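Local coordinates for minor structural protein 5 (Lactococcus phage Tuc2009, PDB 5E7T) that probably helps the phage recognise its lactococcal host, as a component of the baseplate tripod, in which two different carbohydrate-binding modules are thought to act, at residues 4-8 / 211-217; 89-95 / 135-141; 260-264 / 274-278. All blocks are in the same frame, centred on the assembly; numbering follows the deposited sequence.

Interaction 1. Residues 4-8 / 211-217; sequences KNYLH and VDTNPVS
Two largely irregular segments meet here, with H8 already opening strand 8-12: 4-8, extended (phi -75 to -121°, psi 121 to 134°), and 211-217, which curls around it. D212 holds a left-handed conformation (phi/psi 60/-11°), and T213 N makes a weak hydrogen bond to V211 O (2.9 Å). The register sets N5 opposite D212 (CA-CA 4.0 Å), L7 opposite V211 (4.5 Å) and H8 opposite S217 (5.7 Å).

Side-chain conformations decide the rest. Y6, with chi1 m (-57°) and chi2 88°, turns one ring face onto P215: P215 CA is 3.6 Å from the ring centroid and only 9° off its normal, a CH-pi contact, with P215 CG 3.6 Å from Y6 CZ. T213 O lies at the edge of the same ring, 3.2 Å from Y6 CD1. H8, also m (chi1 -59°, chi2 106°), points into the curl; H8 NE2 gives a weak hydrogen bond to P215 O (3.5 Å, 149°), while H8 CD2 comes to 3.2 Å from S217 OG and H8 CE1 to 3.1 Å from T213 OG1. L7, t at chi1, lays CD1 3.8 Å from V211 CG1. On the backbone, V211 CA makes a CA-H...O contact with Y6 O (3.3 Å, 141°).

The contact covers 506 Å² at the surface, and H8 alone among its residues is buried. Segment 4-8 leads into strand 8-12; the loop 211-217 joins strands 206-210 and 225-228. H8 pairs through its backbone with Y210, whose ring meets the imidazole at about 35°, and packs on Y224, so the N-terminal segment is laid along the C-terminal domain.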
loop_
_atom_site.group_PDB
_atom_site.type_symbol
_atom_site.label_atom_id
_atom_site.label_comp_id
_atom_site.label_asym_id
_atom_site.label_seq_id
_atom_site.Cartn_x
_atom_site.Cartn_y
_atom_site.Cartn_z
ATOM N N LYS B 4 24.506 -74.381 19.321
ATOM C CA LYS B 4 23.845 -73.128 18.923
ATOM C C LYS B 4 23.213 -72.378 20.101
ATOM O O LYS B 4 22.346 -72.898 20.821
ATOM C CB LYS B 4 22.850 -73.284 17.754
ATOM C CG LYS B 4 21.941 -74.509 17.764
ATOM C CD LYS B 4 21.324 -74.671 16.374
ATOM C CE LYS B 4 20.493 -75.914 16.190
ATOM N NZ LYS B 4 19.837 -75.928 14.855
ATOM N N ASN B 5 23.694 -71.130 20.269
ATOM C CA ASN B 5 23.346 -70.155 21.300
ATOM C C ASN B 5 22.355 -69.124 20.792
ATOM O O ASN B 5 22.544 -68.567 19.706
ATOM C CB ASN B 5 24.614 -69.454 21.826
ATOM C CG ASN B 5 25.696 -69.105 20.813
ATOM O OD1 ASN B 5 25.511 -69.149 19.590
ATOM N ND2 ASN B 5 26.861 -68.727 21.317
ATOM N N TYR B 6 21.310 -68.853 21.599
ATOM C CA TYR B 6 20.234 -67.904 21.274
ATOM C C TYR B 6 20.121 -66.773 22.304
ATOM O O TYR B 6 20.043 -67.051 23.507
ATOM C CB TYR B 6 18.879 -68.637 21.149
ATOM C CG TYR B 6 18.873 -69.746 20.120
ATOM C CD1 TYR B 6 19.250 -71.042 20.462
ATOM C CD2 TYR B 6 18.488 -69.500 18.805
ATOM C CE1 TYR B 6 19.263 -72.064 19.515
ATOM C CE2 TYR B 6 18.490 -70.517 17.851
ATOM C CZ TYR B 6 18.882 -71.796 18.211
ATOM O OH TYR B 6 18.881 -72.808 17.284
ATOM N N LEU B 7 20.116 -65.500 21.829
ATOM C CA LEU B 7 19.960 -64.332 22.696
ATOM C C LEU B 7 18.480 -64.037 22.847
ATOM O O LEU B 7 17.794 -63.817 21.842
ATOM C CB LEU B 7 20.703 -63.101 22.168
ATOM C CG LEU B 7 20.288 -61.768 22.815
ATOM C CD1 LEU B 7 21.152 -61.430 24.017
ATOM C CD2 LEU B 7 20.252 -60.641 21.792
ATOM N N HIS B 8 17.993 -64.034 24.101
ATOM C CA HIS B 8 16.594 -63.772 24.412
ATOM C C HIS B 8 16.419 -62.400 25.009
ATOM O O HIS B 8 17.035 -62.091 26.029
ATOM C CB HIS B 8 16.001 -64.861 25.306
ATOM C CG HIS B 8 16.074 -66.220 24.690
ATOM N ND1 HIS B 8 16.979 -67.163 25.139
ATOM C CD2 HIS B 8 15.413 -66.722 23.623
ATOM C CE1 HIS B 8 16.817 -68.216 24.357
ATOM N NE2 HIS B 8 15.875 -68.001 23.439
ATOM N N VAL B 211 20.885 -65.734 27.631
ATOM C CA VAL B 211 21.443 -66.413 26.454
ATOM C C VAL B 211 21.496 -67.949 26.528
ATOM O O VAL B 211 21.071 -68.558 27.514
ATOM C CB VAL B 211 22.867 -65.854 26.138
ATOM C CG1 VAL B 211 22.802 -64.511 25.436
ATOM C CG2 VAL B 211 23.734 -65.769 27.393
ATOM N N ASP B 212 22.019 -68.545 25.421
ATOM C CA ASP B 212 22.390 -69.940 25.138
ATOM C C ASP B 212 21.290 -71.017 25.228
ATOM O O ASP B 212 21.556 -72.162 24.815
ATOM C CB ASP B 212 23.569 -70.380 26.053
ATOM C CG ASP B 212 24.968 -70.238 25.469
ATOM O OD1 ASP B 212 25.219 -70.802 24.382
ATOM O OD2 ASP B 212 25.842 -69.665 26.159
ATOM N N THR B 213 20.093 -70.700 25.771
ATOM C CA THR B 213 19.072 -71.745 25.935
ATOM C C THR B 213 18.457 -72.152 24.568
ATOM O O THR B 213 19.052 -71.892 23.514
ATOM C CB THR B 213 18.024 -71.398 27.026
ATOM O OG1 THR B 213 17.085 -70.447 26.538
ATOM C CG2 THR B 213 18.650 -70.947 28.350
ATOM N N ASN B 214 17.297 -72.839 24.605
ATOM C CA ASN B 214 16.556 -73.294 23.427
ATOM C C ASN B 214 16.212 -72.100 22.492
ATOM O O ASN B 214 16.363 -70.954 22.926
ATOM C CB ASN B 214 15.291 -74.063 23.867
ATOM C CG ASN B 214 14.329 -73.317 24.767
ATOM O OD1 ASN B 214 14.632 -72.261 25.339
ATOM N ND2 ASN B 214 13.163 -73.900 24.974
ATOM N N PRO B 215 15.786 -72.298 21.216
ATOM C CA PRO B 215 15.483 -71.126 20.367
ATOM C C PRO B 215 14.313 -70.270 20.861
ATOM O O PRO B 215 14.293 -69.083 20.565
ATOM C CB PRO B 215 15.203 -71.733 18.986
ATOM C CG PRO B 215 15.694 -73.148 19.059
ATOM C CD PRO B 215 15.550 -73.558 20.482
ATOM N N VAL B 216 13.368 -70.859 21.628
ATOM C CA VAL B 216 12.195 -70.170 22.181
ATOM C C VAL B 216 12.551 -69.455 23.514
ATOM O O VAL B 216 13.343 -69.967 24.304
ATOM C CB VAL B 216 10.952 -71.103 22.263
ATOM C CG1 VAL B 216 11.186 -72.310 23.171
ATOM C CG2 VAL B 216 9.679 -70.348 22.646
ATOM N N SER B 217 11.981 -68.248 23.717
ATOM C CA SER B 217 12.211 -67.338 24.849
ATOM C C SER B 217 11.307 -67.589 26.063
ATOM O O SER B 217 10.097 -67.787 25.902
ATOM C CB SER B 217 12.059 -65.887 24.390
ATOM O OG SER B 217 12.452 -65.700 23.038
#

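Interaction 2. Residues 89-95 / 135-141; sequences SVDVMFT and LNQWIRI
Strand 89-94 runs antiparallel to 139-141 (147° between directions, axes 4.7 Å apart), which opens the outermost strand, within this chain, of a five-stranded sheet in a BppA domain (galactose-binding-domain clan). L135 CD2 packs 3.7 Å from F94 CB. N136, left-handed at 61/34°, sends its N to F94 O (2.8 Å). Water 1 donates to Q137 O (2.7 Å) and accepts from F94 N (2.8 Å). W138 (chi1 m) lies over M93 (t throughout): M93 CB is 3.7 Å from the W138 six-membered-ring centroid, a CH-pi contact, and M93 SD 4.2 Å from the five-membered one, a Met-aromatic contact. I139 forms a hydrogen-bonded pair with V92 (V92 N to I139 O and I139 N to V92 O, both 2.8 Å), R140 a non-hydrogen-bonded pair with D91; I141 N to V90 O is 2.8 Å, V90 N to I141 O 3.1 Å.

R178 salt-bridges D91. Residues 139-141 also pair antiparallel with Major structural protein 1, so the sheet runs on across the interface.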
loop_
_atom_site.group_PDB
_atom_site.type_symbol
_atom_site.label_atom_id
_atom_site.label_comp_id
_atom_site.label_asym_id
_atom_site.label_seq_id
_atom_site.Cartn_x
_atom_site.Cartn_y
_atom_site.Cartn_z
ATOM N N SER B 89 -7.138 -56.273 19.617
ATOM C CA SER B 89 -7.055 -56.603 21.058
ATOM C C SER B 89 -7.923 -55.583 21.807
ATOM O O SER B 89 -7.933 -54.412 21.429
ATOM C CB SER B 89 -5.612 -56.541 21.565
ATOM O OG SER B 89 -4.698 -56.011 20.612
ATOM N N VAL B 90 -8.699 -56.022 22.826
ATOM C CA VAL B 90 -9.602 -55.143 23.572
ATOM C C VAL B 90 -9.972 -55.774 24.908
ATOM O O VAL B 90 -10.063 -57.004 24.993
ATOM C CB VAL B 90 -10.860 -54.773 22.721
ATOM C CG1 VAL B 90 -11.719 -55.994 22.394
ATOM C CG2 VAL B 90 -11.686 -53.679 23.378
ATOM N N ASP B 91 -10.158 -54.920 25.950
ATOM C CA ASP B 91 -10.653 -55.267 27.284
ATOM C C ASP B 91 -12.132 -54.921 27.288
ATOM O O ASP B 91 -12.518 -53.839 26.869
ATOM C CB ASP B 91 -9.933 -54.492 28.391
ATOM C CG ASP B 91 -8.498 -54.900 28.622
ATOM O OD1 ASP B 91 -8.019 -55.834 27.931
ATOM O OD2 ASP B 91 -7.832 -54.253 29.451
ATOM N N VAL B 92 -12.959 -55.855 27.720
ATOM C CA VAL B 92 -14.402 -55.719 27.673
ATOM C C VAL B 92 -15.062 -56.151 28.998
ATOM O O VAL B 92 -14.612 -57.114 29.627
ATOM C CB VAL B 92 -14.847 -56.508 26.416
ATOM C CG1 VAL B 92 -15.875 -57.587 26.698
ATOM C CG2 VAL B 92 -15.295 -55.567 25.321
ATOM N N MET B 93 -16.089 -55.413 29.442
ATOM C CA MET B 93 -16.778 -55.728 30.695
ATOM C C MET B 93 -18.263 -55.547 30.578
ATOM O O MET B 93 -18.712 -54.504 30.112
ATOM C CB MET B 93 -16.233 -54.893 31.848
ATOM C CG MET B 93 -17.080 -54.906 33.080
ATOM S SD MET B 93 -16.061 -54.482 34.473
ATOM C CE MET B 93 -17.254 -53.952 35.500
ATOM N N PHE B 94 -19.024 -56.552 31.018
ATOM C CA PHE B 94 -20.466 -56.472 30.959
ATOM C C PHE B 94 -20.950 -56.230 32.351
ATOM O O PHE B 94 -20.750 -57.080 33.227
ATOM C CB PHE B 94 -21.069 -57.752 30.358
ATOM C CG PHE B 94 -20.726 -57.961 28.902
ATOM C CD1 PHE B 94 -19.492 -58.496 28.527
ATOM C CD2 PHE B 94 -21.630 -57.623 27.902
ATOM C CE1 PHE B 94 -19.190 -58.718 27.185
ATOM C CE2 PHE B 94 -21.311 -57.818 26.562
ATOM C CZ PHE B 94 -20.098 -58.371 26.213
ATOM N N THR B 95 -21.557 -55.051 32.566
ATOM C CA THR B 95 -22.065 -54.652 33.871
ATOM C C THR B 95 -23.529 -55.034 34.059
ATOM O O THR B 95 -24.018 -55.077 35.194
ATOM C CB THR B 95 -21.796 -53.185 34.111
ATOM O OG1 THR B 95 -22.583 -52.409 33.225
ATOM C CG2 THR B 95 -20.362 -52.830 33.903
ATOM N N LEU B 135 -20.104 -61.616 34.578
ATOM C CA LEU B 135 -20.417 -60.184 34.644
ATOM C C LEU B 135 -19.469 -59.461 35.550
ATOM O O LEU B 135 -18.957 -60.048 36.491
ATOM C CB LEU B 135 -21.871 -59.908 35.086
ATOM C CG LEU B 135 -23.017 -60.400 34.183
ATOM C CD1 LEU B 135 -24.341 -60.081 34.792
ATOM C CD2 LEU B 135 -22.963 -59.792 32.808
ATOM N N ASN B 136 -19.231 -58.182 35.272
ATOM C CA ASN B 136 -18.362 -57.305 36.047
ATOM C C ASN B 136 -16.910 -57.779 36.106
ATOM O O ASN B 136 -16.224 -57.530 37.085
ATOM C CB ASN B 136 -18.940 -57.053 37.434
ATOM C CG ASN B 136 -20.231 -56.306 37.368
ATOM O OD1 ASN B 136 -20.262 -55.128 37.013
ATOM N ND2 ASN B 136 -21.327 -56.992 37.652
ATOM N N GLN B 137 -16.431 -58.398 35.028
ATOM C CA GLN B 137 -15.069 -58.876 34.914
ATOM C C GLN B 137 -14.481 -58.385 33.598
ATOM O O GLN B 137 -15.184 -58.375 32.585
ATOM C CB GLN B 137 -15.054 -60.410 35.010
ATOM C CG GLN B 137 -13.841 -61.119 34.395
ATOM C CD GLN B 137 -12.633 -61.157 35.279
ATOM O OE1 GLN B 137 -12.715 -61.459 36.462
ATOM N NE2 GLN B 137 -11.464 -60.950 34.701
ATOM N N TRP B 138 -13.192 -57.956 33.616
ATOM C CA TRP B 138 -12.514 -57.542 32.392
ATOM C C TRP B 138 -12.070 -58.750 31.617
ATOM O O TRP B 138 -11.278 -59.561 32.112
ATOM C CB TRP B 138 -11.315 -56.636 32.665
ATOM C CG TRP B 138 -11.698 -55.253 33.082
ATOM C CD1 TRP B 138 -11.571 -54.717 34.325
ATOM C CD2 TRP B 138 -12.339 -54.261 32.278
ATOM N NE1 TRP B 138 -12.094 -53.459 34.351
ATOM C CE2 TRP B 138 -12.573 -53.147 33.103
ATOM C CE3 TRP B 138 -12.768 -54.212 30.940
ATOM C CZ2 TRP B 138 -13.162 -51.971 32.624
ATOM C CZ3 TRP B 138 -13.370 -53.055 30.476
ATOM C CH2 TRP B 138 -13.559 -51.953 31.316
ATOM N N ILE B 139 -12.589 -58.876 30.407
ATOM C CA ILE B 139 -12.212 -59.952 29.522
ATOM C C ILE B 139 -11.326 -59.336 28.425
ATOM O O ILE B 139 -11.748 -58.368 27.765
ATOM C CB ILE B 139 -13.462 -60.656 28.913
ATOM C CG1 ILE B 139 -14.489 -61.073 29.976
ATOM C CG2 ILE B 139 -13.058 -61.840 28.031
ATOM C CD1 ILE B 139 -15.946 -61.216 29.443
ATOM N N ARG B 140 -10.114 -59.892 28.227
ATOM C CA ARG B 140 -9.218 -59.495 27.137
ATOM C C ARG B 140 -9.552 -60.394 25.943
ATOM O O ARG B 140 -9.521 -61.623 26.078
ATOM C CB ARG B 140 -7.759 -59.712 27.515
ATOM C CG ARG B 140 -6.821 -59.453 26.355
ATOM C CD ARG B 140 -5.443 -58.995 26.762
ATOM N NE ARG B 140 -4.446 -59.703 25.967
ATOM C CZ ARG B 140 -3.714 -59.153 25.007
ATOM N NH1 ARG B 140 -3.813 -57.854 24.749
ATOM N NH2 ARG B 140 -2.852 -59.892 24.316
ATOM N N ILE B 141 -9.884 -59.802 24.786
ATOM C CA ILE B 141 -10.244 -60.572 23.588
ATOM C C ILE B 141 -9.319 -60.172 22.450
ATOM O O ILE B 141 -9.146 -58.985 22.206
ATOM C CB ILE B 141 -11.750 -60.396 23.250
ATOM C CG1 ILE B 141 -12.632 -60.684 24.481
ATOM C CG2 ILE B 141 -12.156 -61.303 22.092
ATOM C CD1 ILE B 141 -13.908 -60.058 24.467
HETATM O O HOH W 1 -17.741 -58.861 32.083
#

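Interaction 3. Residues 260-264 / 274-278; sequences NVQVS and KSESV
Strand 260-264 and segment 274-278 run oppositely, their end-to-end directions 147° apart, yet true ladder geometry is reached at one place, V261 opposite V278 (CA-CA 5.5 Å). Backbone hydrogen bonds mark that antiparallel pair: V261 N to V278 O, 3.0 Å, and V278 N to V261 O, 2.9 Å. Two residues along, at V263, S275 (three before V278) takes over: S275 N gives to V263 O (2.8 Å), while V263 N gives to the side-chain S275 OG (3.0 Å, 169°). With chi1 p (79°), that hydroxyl also donates to E276 O (3.0 Å), so it replaces a backbone acceptor where the chain bows away. CA-H...O contacts flank the pair, N260 CA to V278 O and S277 CA to V261 O, each 3.4 Å. Apolar contact comes from V261 and V278, both p, with CG1 atoms 3.5 Å apart.

The strand order 238-243, 231-235, 258-265, 278-281 is consistent with a fibronectin type III-like domain. V261 and V263 pack on V233 and Y231, and on I124 and W126 of a Minor structural protein 4 chain; S277 OG hydrogen-bonds to E43 OE2 of a second such chain. Strand 258-265 lies between 231-235 and 278-281, the outermost strand within this chain.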
loop_
_atom_site.group_PDB
_atom_site.type_symbol
_atom_site.label_atom_id
_atom_site.label_comp_id
_atom_site.label_asym_id
_atom_site.label_seq_id
_atom_site.Cartn_x
_atom_site.Cartn_y
_atom_site.Cartn_z
ATOM N N ASN B 260 16.431 -48.801 7.007
ATOM C CA ASN B 260 17.030 -47.609 7.610
ATOM C C ASN B 260 16.870 -47.711 9.108
ATOM O O ASN B 260 15.795 -48.035 9.607
ATOM C CB ASN B 260 16.380 -46.326 7.199
ATOM C CG ASN B 260 16.422 -45.978 5.771
ATOM O OD1 ASN B 260 17.460 -45.561 5.238
ATOM N ND2 ASN B 260 15.222 -45.916 5.214
ATOM N N VAL B 261 17.924 -47.380 9.821
ATOM C CA VAL B 261 17.971 -47.418 11.272
ATOM C C VAL B 261 18.571 -46.112 11.763
ATOM O O VAL B 261 19.477 -45.542 11.146
ATOM C CB VAL B 261 18.679 -48.706 11.832
ATOM C CG1 VAL B 261 20.023 -48.949 11.170
ATOM C CG2 VAL B 261 18.821 -48.702 13.357
ATOM N N GLN B 262 17.988 -45.614 12.836
ATOM C CA GLN B 262 18.402 -44.421 13.551
ATOM C C GLN B 262 18.168 -44.738 15.033
ATOM O O GLN B 262 17.292 -45.556 15.345
ATOM C CB GLN B 262 17.673 -43.160 13.047
ATOM C CG GLN B 262 16.172 -43.298 12.917
ATOM C CD GLN B 262 15.477 -42.119 12.305
ATOM O OE1 GLN B 262 16.097 -41.101 11.938
ATOM N NE2 GLN B 262 14.148 -42.219 12.227
ATOM N N VAL B 263 19.032 -44.198 15.924
ATOM C CA VAL B 263 18.976 -44.439 17.374
ATOM C C VAL B 263 18.832 -43.107 18.093
ATOM O O VAL B 263 19.351 -42.096 17.622
ATOM C CB VAL B 263 20.240 -45.197 17.882
ATOM C CG1 VAL B 263 20.152 -45.532 19.375
ATOM C CG2 VAL B 263 20.530 -46.449 17.049
ATOM N N SER B 264 18.140 -43.111 19.238
ATOM C CA SER B 264 18.026 -41.950 20.117
ATOM C C SER B 264 18.524 -42.363 21.520
ATOM O O SER B 264 18.677 -43.564 21.777
ATOM C CB SER B 264 16.590 -41.457 20.167
ATOM O OG SER B 264 15.828 -42.297 21.008
ATOM N N LYS B 274 16.508 -37.911 17.193
ATOM C CA LYS B 274 17.010 -39.162 16.617
ATOM C C LYS B 274 18.340 -38.916 15.891
ATOM O O LYS B 274 18.572 -37.815 15.380
ATOM C CB LYS B 274 15.957 -39.815 15.708
ATOM C CG LYS B 274 14.676 -40.229 16.434
ATOM C CD LYS B 274 13.726 -40.995 15.514
ATOM C CE LYS B 274 12.396 -40.323 15.232
ATOM N NZ LYS B 274 11.708 -40.955 14.061
ATOM N N SER B 275 19.226 -39.914 15.879
ATOM C CA SER B 275 20.513 -39.838 15.175
ATOM C C SER B 275 20.311 -39.770 13.660
ATOM O O SER B 275 19.200 -39.978 13.155
ATOM C CB SER B 275 21.367 -41.067 15.479
ATOM O OG SER B 275 20.927 -42.163 14.694
ATOM N N GLU B 276 21.411 -39.530 12.934
ATOM C CA GLU B 276 21.428 -39.508 11.478
ATOM C C GLU B 276 21.125 -40.934 11.059
ATOM O O GLU B 276 21.555 -41.853 11.755
ATOM C CB GLU B 276 22.812 -39.083 11.013
ATOM C CG GLU B 276 22.903 -38.778 9.533
ATOM C CD GLU B 276 24.243 -38.200 9.117
ATOM O OE1 GLU B 276 25.047 -37.827 10.008
ATOM O OE2 GLU B 276 24.473 -38.100 7.888
ATOM N N SER B 277 20.294 -41.140 10.029
ATOM C CA SER B 277 19.949 -42.517 9.659
ATOM C C SER B 277 21.115 -43.209 8.956
ATOM O O SER B 277 21.983 -42.545 8.395
ATOM C CB SER B 277 18.687 -42.571 8.806
ATOM O OG SER B 277 18.967 -42.211 7.463
ATOM N N VAL B 278 21.160 -44.537 9.047
ATOM C CA VAL B 278 22.157 -45.356 8.378
ATOM C C VAL B 278 21.384 -46.415 7.593
ATOM O O VAL B 278 20.356 -46.900 8.071
ATOM C CB VAL B 278 23.272 -45.894 9.320
ATOM C CG1 VAL B 278 22.872 -47.170 10.041
ATOM C CG2 VAL B 278 24.569 -46.099 8.562
#

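The three contacts are separate sites, with nearest atoms about 15 Å apart between interactions 1 and 2 and between 1 and 3, and about 23 Å between 2 and 3. Interaction 2 belongs to the five-stranded sheet of BppA domain 1 and lies within the long excursion that interaction 1 closes, 202 residues of which 84 are strand. Interaction 3 follows later in sequence, in the C-terminal four-stranded sheet, on the opposite side of the chain's centre from interaction 2. Interaction 1 joins the N-terminal segment to the C-terminal region, whereas the other two build sheets that meet different partners, Major structural protein 1 at interaction 2 and Minor structural protein 4 at interaction 3, consistent with a linking role in the tripod.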